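Local coordinates for gram-negative insecticidal protein (Chromobacterium piscinae, PDB 6FBM) that is an insecticidal toxin of the MACPF and beta-tripod families, probably acting on insect cells by forming membrane pores, at residues Ala409-Gly414 against Tyr437-Gln442; Ala446-Leu451 against Ile505-Thr510. One frame throughout, in Å; residues are numbered along the deposited sequence.

Both contacts lie in the Vps62-like region, about 13 Å apart between centres, and they follow each other along the chain: strand 439-441 belongs to contact 1, and the next strand, 445-447, to contact 2. Contact 1 is partly buried. It lays a proline-rich loop over the middle strand of a small three-stranded sheet. Contact 2 is largely buried and is a two-stranded antiparallel pairing. Their chemistry differs accordingly: contact 1 combines apolar side chains at one end with a single backbone bond at the other, more exposed end, whereas contact 2 combines two backbone bonds and two waters with the packing of one valine.

Contact 1: residues Ala409-Gly414 against Tyr437-Gln442; sequences AIPPQG and YVCVHQ
Ala-409 and Tyr-437 meet at the buried end of a contact in the Vps62-like region, probably the beta-tripod part of the toxin, where a loop leaving strand 403-410 through two prolines packs on strand 439-441, the central strand of a small antiparallel sheet between 383-384 and 415-416. CG of Tyr-437 is anti to the backbone N (chi1 -169°), and the ring lies against Ala-409, whose CB meets it obliquely, 3.3 Å from CE1. The ring is further fixed by an edge-to-face contact with Trp-389 and by a hydrogen bond between its OH and Gly-419 O. Two residues on, at the start of strand 439-441, SG of Cys-439 faces the prolines, 3.7 Å from CB of Pro-411, while CD of Pro-412 touches it more distantly, at 4.3 Å. Toward solvent, side-chain packing gives way to backbone chemistry. The exposed Gln-442 donates its N-H to Gly-414 O at 2.9 Å, a fairly straight bond (158°) arriving in the carbonyl plane. The His-441 imidazole, hydrogen-bonded through ND1 to Ser-443 OG, carries the same oxygen over one face, displaced toward the rim, with CD2 of His-441 3.3 Å from Gly-414 O.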
loop_
_atom_site.group_PDB
_atom_site.type_symbol
_atom_site.label_atom_id
_atom_site.label_comp_id
_atom_site.label_asym_id
_atom_site.label_seq_id
_atom_site.Cartn_x
_atom_site.Cartn_y
_atom_site.Cartn_z
ATOM N N ALA A 409 -65.498 -23.554 20.608
ATOM C CA ALA A 409 -64.372 -23.255 19.771
ATOM C C ALA A 409 -63.449 -24.471 19.791
ATOM O O ALA A 409 -63.182 -25.054 20.842
ATOM C CB ALA A 409 -63.657 -22.015 20.274
ATOM N N ILE A 410 -63.028 -24.889 18.611
ATOM C CA ILE A 410 -61.947 -25.834 18.477
ATOM C C ILE A 410 -60.676 -24.985 18.465
ATOM O O ILE A 410 -60.462 -24.218 17.519
ATOM C CB ILE A 410 -62.044 -26.683 17.190
ATOM C CG1 ILE A 410 -63.377 -27.414 17.109
ATOM C CG2 ILE A 410 -60.916 -27.711 17.165
ATOM C CD1 ILE A 410 -63.691 -27.958 15.730
ATOM N N PRO A 411 -59.852 -25.093 19.518
ATOM C CA PRO A 411 -58.653 -24.258 19.534
ATOM C C PRO A 411 -57.555 -24.814 18.644
ATOM O O PRO A 411 -57.446 -26.049 18.484
ATOM C CB PRO A 411 -58.195 -24.306 20.994
ATOM C CG PRO A 411 -59.180 -25.176 21.724
ATOM C CD PRO A 411 -59.912 -25.972 20.693
ATOM N N PRO A 412 -56.707 -23.925 18.080
ATOM C CA PRO A 412 -55.479 -24.439 17.434
ATOM C C PRO A 412 -54.573 -25.066 18.473
ATOM O O PRO A 412 -54.730 -24.806 19.669
ATOM C CB PRO A 412 -54.831 -23.201 16.850
ATOM C CG PRO A 412 -55.364 -22.068 17.684
ATOM C CD PRO A 412 -56.737 -22.448 18.127
ATOM N N GLN A 413 -53.641 -25.888 17.996
ATOM C CA GLN A 413 -52.718 -26.638 18.849
ATOM C C GLN A 413 -52.033 -25.713 19.869
ATOM O O GLN A 413 -51.432 -24.689 19.482
ATOM C CB GLN A 413 -51.629 -27.361 18.011
ATOM C CG GLN A 413 -50.762 -28.355 18.828
ATOM C CD GLN A 413 -51.563 -29.583 19.319
ATOM O OE1 GLN A 413 -52.680 -29.848 18.824
ATOM N NE2 GLN A 413 -51.030 -30.294 20.312
ATOM N N GLY A 414 -52.165 -26.080 21.151
ATOM C CA GLY A 414 -51.572 -25.334 22.254
ATOM C C GLY A 414 -52.448 -24.283 22.915
ATOM O O GLY A 414 -52.045 -23.724 23.926
ATOM N N TYR A 437 -63.571 -13.649 18.059
ATOM C CA TYR A 437 -63.390 -14.708 19.052
ATOM C C TYR A 437 -61.982 -15.279 18.947
ATOM O O TYR A 437 -61.489 -15.563 17.847
ATOM C CB TYR A 437 -64.404 -15.839 18.876
ATOM C CG TYR A 437 -64.441 -16.831 20.023
ATOM C CD1 TYR A 437 -63.541 -17.875 20.086
ATOM C CD2 TYR A 437 -65.391 -16.718 21.036
ATOM C CE1 TYR A 437 -63.569 -18.786 21.141
ATOM C CE2 TYR A 437 -65.437 -17.633 22.083
ATOM C CZ TYR A 437 -64.537 -18.672 22.123
ATOM O OH TYR A 437 -64.576 -19.574 23.156
ATOM N N VAL A 438 -61.360 -15.475 20.113
ATOM C CA VAL A 438 -60.053 -16.079 20.180
ATOM C C VAL A 438 -59.986 -17.098 21.281
ATOM O O VAL A 438 -60.760 -17.055 22.251
ATOM C CB VAL A 438 -58.928 -15.030 20.400
ATOM C CG1 VAL A 438 -58.874 -14.079 19.224
ATOM C CG2 VAL A 438 -59.124 -14.266 21.710
ATOM N N CYS A 439 -59.037 -18.009 21.105
ATOM C CA CYS A 439 -58.582 -18.887 22.161
ATOM C C CYS A 439 -57.331 -18.290 22.756
ATOM O O CYS A 439 -56.703 -17.425 22.152
ATOM C CB CYS A 439 -58.299 -20.268 21.586
ATOM S SG CYS A 439 -59.749 -20.986 20.862
ATOM N N VAL A 440 -56.972 -18.786 23.928
ATOM C CA VAL A 440 -55.896 -18.247 24.721
ATOM C C VAL A 440 -54.867 -19.341 24.853
ATOM O O VAL A 440 -55.234 -20.505 24.985
ATOM C CB VAL A 440 -56.425 -17.823 26.108
ATOM C CG1 VAL A 440 -55.297 -17.215 26.963
ATOM C CG2 VAL A 440 -57.544 -16.799 25.927
ATOM N N HIS A 441 -53.587 -18.985 24.789
ATOM C CA HIS A 441 -52.532 -19.991 24.862
ATOM C C HIS A 441 -52.529 -20.659 26.242
ATOM O O HIS A 441 -52.724 -19.990 27.257
ATOM C CB HIS A 441 -51.137 -19.413 24.533
ATOM C CG HIS A 441 -50.097 -20.469 24.321
ATOM N ND1 HIS A 441 -49.154 -20.782 25.274
ATOM C CD2 HIS A 441 -49.851 -21.285 23.274
ATOM C CE1 HIS A 441 -48.383 -21.763 24.832
ATOM N NE2 HIS A 441 -48.796 -22.100 23.628
ATOM N N GLN A 442 -52.374 -21.984 26.214
ATOM C CA GLN A 442 -52.170 -22.889 27.360
ATOM C C GLN A 442 -51.430 -22.266 28.554
ATOM O O GLN A 442 -51.884 -22.334 29.694
ATOM C CB GLN A 442 -51.396 -24.115 26.818
ATOM C CG GLN A 442 -50.753 -25.091 27.807
ATOM C CD GLN A 442 -50.341 -26.397 27.111
ATOM O OE1 GLN A 442 -50.037 -26.408 25.898
ATOM N NE2 GLN A 442 -50.348 -27.517 27.875
#

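Contact 2: residues Ala446-Leu451 against Ile505-Thr510; sequences ADVQTL and IACVKT
Ala-446 and Cys-507 form an antiparallel hydrogen-bonded pair in the two-stranded sheet of 445-447 and 506-508, with Ala-446 N donating to Cys-507 O at 2.7 Å. The return bond, from Cys-507 N to Ala-446 O, measures 2.9 Å. Both are nearly straight, and in both the N-H approaches close to the C=O axis, so the two backbones are firmly registered at this pair. Beyond it the strand carrying Ala-446 turns off toward strand 450-457, and a side chain takes over the contact. Val-448 has CG1 anti to the backbone N (chi1 177°), and its other branch, CG2, does the touching: it lies 3.9 Å from CG2 of Ile-505, the two side chains running side by side in the same direction. That one methyl also meets the backbone at Ala-506 CA and, at 4.0 Å, SG of Cys-507. Pro-472 of strand 468-473 packs against both Val-448 and Cys-507, and joins this ladder to the neighbouring three-stranded sheet. On the flank carrying Asp-447, two waters extend the pairing. One donates to Asp-447 OD1 and to Ile-505 O, each at 2.8 Å; the second accepts from Val-448 N at 2.7 Å and donates to Ile-505 O. The carbonyl of Ile-505 therefore receives two water hydrogens. Where the strands separate, one water links the backbones of Val-448 and Ile-505 and the other ties the Asp-447 carboxylate to the same carbonyl, satisfying the Val-448 N-H and the Ile-505 oxygen while the Val-448 methyl packs on Ile-505, Ala-506 and Cys-507 beside them.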
loop_
_atom_site.group_PDB
_atom_site.type_symbol
_atom_site.label_atom_id
_atom_site.label_comp_id
_atom_site.label_asym_id
_atom_site.label_seq_id
_atom_site.Cartn_x
_atom_site.Cartn_y
_atom_site.Cartn_z
ATOM N N ALA A 446 -55.439 -22.153 33.099
ATOM C CA ALA A 446 -55.500 -23.295 34.010
ATOM C C ALA A 446 -56.654 -24.191 33.574
ATOM O O ALA A 446 -57.743 -23.688 33.280
ATOM C CB ALA A 446 -55.724 -22.816 35.430
ATOM N N ASP A 447 -56.421 -25.504 33.553
ATOM C CA ASP A 447 -57.487 -26.482 33.281
ATOM C C ASP A 447 -58.676 -26.249 34.201
ATOM O O ASP A 447 -58.509 -25.814 35.350
ATOM C CB ASP A 447 -56.984 -27.920 33.500
ATOM C CG ASP A 447 -55.906 -28.329 32.512
ATOM O OD1 ASP A 447 -55.832 -27.747 31.397
ATOM O OD2 ASP A 447 -55.153 -29.261 32.860
ATOM N N VAL A 448 -59.882 -26.527 33.705
ATOM C CA VAL A 448 -61.077 -26.316 34.531
ATOM C C VAL A 448 -61.039 -27.299 35.712
ATOM O O VAL A 448 -60.714 -28.467 35.547
ATOM C CB VAL A 448 -62.383 -26.429 33.729
ATOM C CG1 VAL A 448 -63.589 -26.270 34.634
ATOM C CG2 VAL A 448 -62.431 -25.357 32.656
ATOM N N GLN A 449 -61.334 -26.771 36.901
ATOM C CA GLN A 449 -61.371 -27.544 38.141
ATOM C C GLN A 449 -62.806 -27.732 38.644
ATOM O O GLN A 449 -63.239 -28.858 38.894
ATOM C CB GLN A 449 -60.498 -26.876 39.192
ATOM C CG GLN A 449 -59.025 -26.984 38.860
ATOM C CD GLN A 449 -58.125 -26.607 40.009
ATOM O OE1 GLN A 449 -58.352 -25.612 40.713
ATOM N NE2 GLN A 449 -57.096 -27.433 40.229
ATOM N N THR A 450 -63.536 -26.626 38.752
ATOM C CA THR A 450 -64.923 -26.650 39.165
ATOM C C THR A 450 -65.845 -26.239 38.026
ATOM O O THR A 450 -65.437 -25.579 37.068
ATOM C CB THR A 450 -65.156 -25.663 40.302
ATOM O OG1 THR A 450 -64.768 -24.353 39.871
ATOM C CG2 THR A 450 -64.332 -26.060 41.520
ATOM N N LEU A 451 -67.103 -26.653 38.162
ATOM C CA LEU A 451 -68.204 -26.213 37.321
ATOM C C LEU A 451 -69.344 -25.930 38.298
ATOM O O LEU A 451 -69.847 -26.840 38.941
ATOM C CB LEU A 451 -68.569 -27.295 36.308
ATOM C CG LEU A 451 -67.594 -27.489 35.125
ATOM C CD1 LEU A 451 -67.730 -28.851 34.460
ATOM C CD2 LEU A 451 -67.788 -26.399 34.074
ATOM N N ILE A 505 -61.209 -26.652 26.849
ATOM C CA ILE A 505 -61.710 -25.516 27.584
ATOM C C ILE A 505 -60.816 -25.296 28.770
ATOM O O ILE A 505 -60.330 -26.252 29.368
ATOM C CB ILE A 505 -63.167 -25.738 28.073
ATOM C CG1 ILE A 505 -64.129 -25.848 26.885
ATOM C CG2 ILE A 505 -63.614 -24.649 29.049
ATOM C CD1 ILE A 505 -64.379 -24.511 26.207
ATOM N N ALA A 506 -60.624 -24.029 29.121
ATOM C CA ALA A 506 -59.836 -23.667 30.287
ATOM C C ALA A 506 -60.323 -22.360 30.892
ATOM O O ALA A 506 -61.271 -21.739 30.385
ATOM C CB ALA A 506 -58.373 -23.579 29.919
ATOM N N CYS A 507 -59.700 -21.975 32.003
ATOM C CA CYS A 507 -59.898 -20.666 32.619
ATOM C C CYS A 507 -58.593 -19.891 32.576
ATOM O O CYS A 507 -57.518 -20.474 32.657
ATOM C CB CYS A 507 -60.341 -20.815 34.064
ATOM S SG CYS A 507 -61.809 -21.802 34.267
ATOM N N VAL A 508 -58.707 -18.570 32.496
ATOM C CA VAL A 508 -57.563 -17.710 32.300
ATOM C C VAL A 508 -57.050 -17.226 33.648
ATOM O O VAL A 508 -57.822 -16.703 34.455
ATOM C CB VAL A 508 -57.866 -16.542 31.330
ATOM C CG1 VAL A 508 -58.962 -15.579 31.828
ATOM C CG2 VAL A 508 -56.582 -15.807 30.968
ATOM N N LYS A 509 -55.734 -17.420 33.867
ATOM C CA LYS A 509 -55.039 -17.065 35.108
ATOM C C LYS A 509 -55.068 -15.569 35.431
ATOM O O LYS A 509 -54.905 -14.721 34.531
ATOM C CB LYS A 509 -53.567 -17.473 35.038
ATOM C CG LYS A 509 -53.282 -18.967 35.026
ATOM C CD LYS A 509 -51.799 -19.198 34.737
ATOM C CE LYS A 509 -51.255 -20.493 35.286
ATOM N NZ LYS A 509 -49.823 -20.575 34.886
ATOM N N THR A 510 -55.215 -15.265 36.726
ATOM C CA THR A 510 -55.122 -13.897 37.227
ATOM C C THR A 510 -53.725 -13.309 36.959
ATOM O O THR A 510 -53.600 -12.113 36.647
ATOM C CB THR A 510 -55.465 -13.827 38.738
ATOM O OG1 THR A 510 -56.792 -14.309 38.939
ATOM C CG2 THR A 510 -55.369 -12.382 39.290
HETATM O O HOH W 1 -57.777 -27.445 29.468
HETATM O O HOH W 2 -59.984 -28.135 31.498
#